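Local coordinates for HD domain protein (Enterococcus faecalis, PDB 4LRL) that probably hydrolyses deoxyribonucleoside triphosphates to the deoxynucleoside and triphosphate, as an HD-domain metalloenzyme under allosteric control by bound nucleotides, at residues G274-V277 with I278-L282; G379-P382 with K383-T386. One frame throughout, in Å; residues are numbered along the deposited sequence.

Contact 1. Residues G274-V277 with I278-L282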
loop_
_atom_site.group_PDB
_atom_site.type_symbol
_atom_site.label_atom_id
_atom_site.label_comp_id
_atom_site.label_asym_id
_atom_site.label_seq_id
_atom_site.Cartn_x
_atom_site.Cartn_y
_atom_site.Cartn_z
ATOM N N GLY C 274 -15.010 26.381 -1.542
ATOM C CA GLY C 274 -15.259 27.369 -2.589
ATOM C C GLY C 274 -16.334 26.942 -3.573
ATOM O O GLY C 274 -17.170 27.752 -3.982
ATOM N N MET C 275 -16.326 25.666 -3.952
ATOM C CA MET C 275 -17.332 25.146 -4.878
ATOM C C MET C 275 -18.696 25.022 -4.191
ATOM O O MET C 275 -19.746 25.240 -4.808
ATOM C CB MET C 275 -16.881 23.805 -5.459
ATOM C CG MET C 275 -15.712 23.921 -6.434
ATOM S SD MET C 275 -16.156 24.860 -7.912
ATOM C CE MET C 275 -17.232 23.699 -8.752
ATOM N N GLU C 276 -18.669 24.675 -2.909
ATOM C CA GLU C 276 -19.877 24.560 -2.122
ATOM C C GLU C 276 -20.568 25.919 -1.979
ATOM O O GLU C 276 -21.798 26.008 -2.073
ATOM C CB GLU C 276 -19.553 23.957 -0.758
ATOM C CG GLU C 276 -20.768 23.496 0.011
ATOM C CD GLU C 276 -21.462 24.626 0.774
ATOM O OE1 GLU C 276 -22.696 24.526 0.986
ATOM O OE2 GLU C 276 -20.781 25.607 1.168
ATOM N N VAL C 277 -19.783 26.974 -1.766
ATOM C CA VAL C 277 -20.321 28.327 -1.715
ATOM C C VAL C 277 -21.040 28.679 -3.017
ATOM O O VAL C 277 -22.122 29.257 -2.981
ATOM C CB VAL C 277 -19.236 29.399 -1.349
ATOM C CG1 VAL C 277 -19.758 30.803 -1.597
ATOM C CG2 VAL C 277 -18.812 29.269 0.114
ATOM N N ILE C 278 -20.460 28.311 -4.161
ATOM C CA ILE C 278 -21.091 28.569 -5.453
ATOM C C ILE C 278 -22.393 27.781 -5.612
ATOM O O ILE C 278 -23.410 28.329 -6.038
ATOM C CB ILE C 278 -20.116 28.311 -6.622
ATOM C CG1 ILE C 278 -19.248 29.551 -6.828
ATOM C CG2 ILE C 278 -20.867 27.979 -7.930
ATOM C CD1 ILE C 278 -17.880 29.221 -7.281
ATOM N N LEU C 279 -22.362 26.505 -5.249
ATOM C CA LEU C 279 -23.564 25.688 -5.242
ATOM C C LEU C 279 -24.654 26.298 -4.336
ATOM O O LEU C 279 -25.825 26.351 -4.720
ATOM C CB LEU C 279 -23.230 24.267 -4.789
ATOM C CG LEU C 279 -24.359 23.254 -4.577
ATOM C CD1 LEU C 279 -25.075 22.937 -5.890
ATOM C CD2 LEU C 279 -23.783 21.982 -3.967
ATOM N N ASP C 280 -24.259 26.756 -3.150
ATOM C CA ASP C 280 -25.200 27.310 -2.180
ATOM C C ASP C 280 -25.929 28.497 -2.793
ATOM O O ASP C 280 -27.158 28.564 -2.781
ATOM C CB ASP C 280 -24.470 27.705 -0.883
ATOM C CG ASP C 280 -25.400 28.310 0.171
ATOM O OD1 ASP C 280 -25.709 27.623 1.158
ATOM O OD2 ASP C 280 -25.826 29.476 0.029
ATOM N N HIS C 281 -25.156 29.417 -3.356
ATOM C CA HIS C 281 -25.698 30.656 -3.882
ATOM C C HIS C 281 -26.484 30.435 -5.168
ATOM O O HIS C 281 -27.477 31.124 -5.429
ATOM C CB HIS C 281 -24.570 31.652 -4.091
ATOM C CG HIS C 281 -23.969 32.152 -2.816
ATOM N ND1 HIS C 281 -22.837 32.937 -2.787
ATOM C CD2 HIS C 281 -24.348 31.984 -1.524
ATOM C CE1 HIS C 281 -22.557 33.248 -1.532
ATOM N NE2 HIS C 281 -23.456 32.681 -0.746
ATOM N N LEU C 282 -26.030 29.464 -5.960
ATOM C CA LEU C 282 -26.729 29.020 -7.160
ATOM C C LEU C 282 -28.137 28.525 -6.848
ATOM O O LEU C 282 -29.095 28.917 -7.502
ATOM C CB LEU C 282 -25.925 27.914 -7.845
ATOM C CG LEU C 282 -26.539 27.126 -9.003
ATOM C CD1 LEU C 282 -26.872 28.048 -10.151
ATOM C CD2 LEU C 282 -25.574 26.001 -9.437
#
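Val277 and His281 lie side by side one turn apart on the helix, both pointing the same way. The CG1 methyl of Val277 sits over the face of the imidazole in a CH-pi contact, 4.1 Å from the His281 ring centroid and 29° off the ring normal. That branch is anti to the backbone N (chi1 168°), which carries it along the helix toward the histidine, and CG1 comes within 3.7 Å of His281 CE1. The carbonyl oxygen of Val277 also stands over a face of the ring, 3.4 Å from His281 CG, while accepting the helical bond from His281 N at 3.1 Å. His281 ND1 bonds the backbone oxygen of Tyr384.

Glu276 and Asp280 also lie side by side, pointing the same way, but with their carboxylate planes 66° apart. Glu276 OE1 and Asp280 OD1 approach to 4.3 Å; Thr144 OG1 bonds the former and His147 ND1 the latter, partners that may offset the closeness of the two charges, the histidine more so if protonated.

The two pairs face different neighbours. The acidic pair meets helix 142-149, while Val277 and His281 pack on strand 387-389. Ile278 and Leu279 rest on Phe347 of helix 338-348.

Contact 2. Residues G379-P382 with K383-T386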
loop_
_atom_site.group_PDB
_atom_site.type_symbol
_atom_site.label_atom_id
_atom_site.label_comp_id
_atom_site.label_asym_id
_atom_site.label_seq_id
_atom_site.Cartn_x
_atom_site.Cartn_y
_atom_site.Cartn_z
ATOM N N GLY C 379 -18.498 44.829 -10.472
ATOM C CA GLY C 379 -19.662 44.196 -11.095
ATOM C C GLY C 379 -20.120 42.869 -10.508
ATOM O O GLY C 379 -21.034 42.233 -11.049
ATOM N N PHE C 380 -19.496 42.438 -9.410
ATOM C CA PHE C 380 -19.895 41.199 -8.762
ATOM C C PHE C 380 -20.836 41.493 -7.604
ATOM O O PHE C 380 -20.419 42.088 -6.608
ATOM C CB PHE C 380 -18.680 40.429 -8.237
ATOM C CG PHE C 380 -17.797 39.854 -9.307
ATOM C CD1 PHE C 380 -16.562 40.425 -9.584
ATOM C CD2 PHE C 380 -18.179 38.712 -10.009
ATOM C CE1 PHE C 380 -15.716 39.874 -10.573
ATOM C CE2 PHE C 380 -17.351 38.155 -10.992
ATOM C CZ PHE C 380 -16.120 38.737 -11.278
ATOM N N ASN C 381 -22.096 41.083 -7.720
ATOM C CA ASN C 381 -23.017 41.220 -6.600
ATOM C C ASN C 381 -22.471 40.440 -5.384
ATOM O O ASN C 381 -22.299 39.221 -5.457
ATOM C CB ASN C 381 -24.428 40.762 -6.986
ATOM C CG ASN C 381 -25.457 41.080 -5.918
ATOM O OD1 ASN C 381 -25.190 40.956 -4.725
ATOM N ND2 ASN C 381 -26.652 41.482 -6.345
ATOM N N PRO C 382 -22.189 41.153 -4.273
ATOM C CA PRO C 382 -21.532 40.566 -3.091
ATOM C C PRO C 382 -22.358 39.480 -2.391
ATOM O O PRO C 382 -21.795 38.593 -1.739
ATOM C CB PRO C 382 -21.352 41.766 -2.150
ATOM C CG PRO C 382 -21.554 42.989 -3.007
ATOM C CD PRO C 382 -22.500 42.582 -4.079
ATOM N N LYS C 383 -23.678 39.548 -2.522
ATOM C CA LYS C 383 -24.538 38.542 -1.911
ATOM C C LYS C 383 -24.330 37.144 -2.513
ATOM O O LYS C 383 -24.572 36.144 -1.838
ATOM C CB LYS C 383 -26.006 38.945 -1.986
ATOM C CG LYS C 383 -26.353 40.176 -1.177
ATOM C CD LYS C 383 -27.740 40.051 -0.542
ATOM C CE LYS C 383 -28.245 41.379 0.026
ATOM N NZ LYS C 383 -28.678 42.302 -1.054
ATOM N N TYR C 384 -23.863 37.089 -3.763
ATOM C CA TYR C 384 -23.695 35.834 -4.499
ATOM C C TYR C 384 -22.244 35.524 -4.794
ATOM O O TYR C 384 -21.888 34.370 -5.058
ATOM C CB TYR C 384 -24.504 35.844 -5.803
ATOM C CG TYR C 384 -25.973 36.140 -5.584
ATOM C CD1 TYR C 384 -26.453 37.445 -5.654
ATOM C CD2 TYR C 384 -26.875 35.118 -5.272
ATOM C CE1 TYR C 384 -27.790 37.729 -5.435
ATOM C CE2 TYR C 384 -28.225 35.394 -5.048
ATOM C CZ TYR C 384 -28.666 36.704 -5.134
ATOM O OH TYR C 384 -29.991 37.000 -4.936
ATOM N N TYR C 385 -21.398 36.542 -4.735
ATOM C CA TYR C 385 -20.002 36.353 -5.099
ATOM C C TYR C 385 -19.022 36.393 -3.932
ATOM O O TYR C 385 -17.817 36.289 -4.145
ATOM C CB TYR C 385 -19.610 37.305 -6.235
ATOM C CG TYR C 385 -20.247 36.874 -7.527
ATOM C CD1 TYR C 385 -21.418 37.484 -7.985
ATOM C CD2 TYR C 385 -19.714 35.809 -8.264
ATOM C CE1 TYR C 385 -22.021 37.073 -9.166
ATOM C CE2 TYR C 385 -20.314 35.382 -9.447
ATOM C CZ TYR C 385 -21.467 36.022 -9.890
ATOM O OH TYR C 385 -22.073 35.606 -11.048
ATOM N N THR C 386 -19.547 36.533 -2.711
ATOM C CA THR C 386 -18.736 36.467 -1.499
ATOM C C THR C 386 -19.444 35.635 -0.445
ATOM O O THR C 386 -20.649 35.426 -0.507
ATOM C CB THR C 386 -18.431 37.873 -0.873
ATOM O OG1 THR C 386 -19.608 38.416 -0.248
ATOM C CG2 THR C 386 -17.888 38.849 -1.898
#
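Asn381 caps the short helix 382-385. With CG anti to the backbone N (chi1 -171°), its side chain swings forward beside its own carbonyl, and OD1 accepts from Lys383 N at 3.0 Å, the donor slightly tilted from the plane of the side-chain carbonyl. The Asn381 main-chain oxygen is gripped twice. Tyr385 N reaches Asn381 O in the carbonyl plane at 2.9 Å, whereas Tyr384 N approaches the same oxygen at 3.1 Å from well above that plane, not on a lone pair. The amide group also meets the Tyr384 ring, where Asn381 CG lies 3.8 Å from Tyr384 CD1, at the ring edge, with the two planes steeply inclined.

Phe380 and Tyr385 form an edge-to-face pair across the turn, their centroids 5.1 Å apart and their planes at 60°. The Phe380 edge is presented through CD2, which hangs over the centre of one tyrosine face and lies 3.7 Å from Tyr385 CG. In Tyr385 the ring is anti to the carbonyl carbon (chi1 -72°), which turns it back toward the loop; Asn381 O then lies at the ring edge, in its plane, 3.2 Å from Tyr385 CD1.

At the far end the Thr386 hydroxyl donates to Pro382 O over 2.7 Å, reinforcing a weak bond from Thr386 N to the same oxygen and closing the helix. Arg372 of helix 361-377 also bonds this hydroxyl.

Preceded by the Schellman motif at Gly379, the turn follows helix 361-377, against which Phe380, Pro382 and Thr386 pack. Tyr385 bonds Asp342 of helix 338-348, Tyr384 reaches Glu288 and Arg285 of helix 270-291, and the chain then enters strand 387-389.

The contacts meet through His281, whose ND1 probably hydrogen-bonds Tyr384 O at 2.8 Å and whose CE1 packs on the backbone oxygens of Lys383 and Thr386, so a helix side chain holds the backbone of the turn. Contact 1 is buried within a long helix near bound nucleotide, its repeating backbone bonds accompanied by a methyl-on-imidazole contact and an acidic pair. Contact 2 lies farther from the centre of the chain and is only partly buried; its main-chain bonds are gathered at a capped short helix, with an aromatic pair beside them. Both contacts pack on helix 338-348, and contact 2 leads into strand 387-389, on which contact 1 rests.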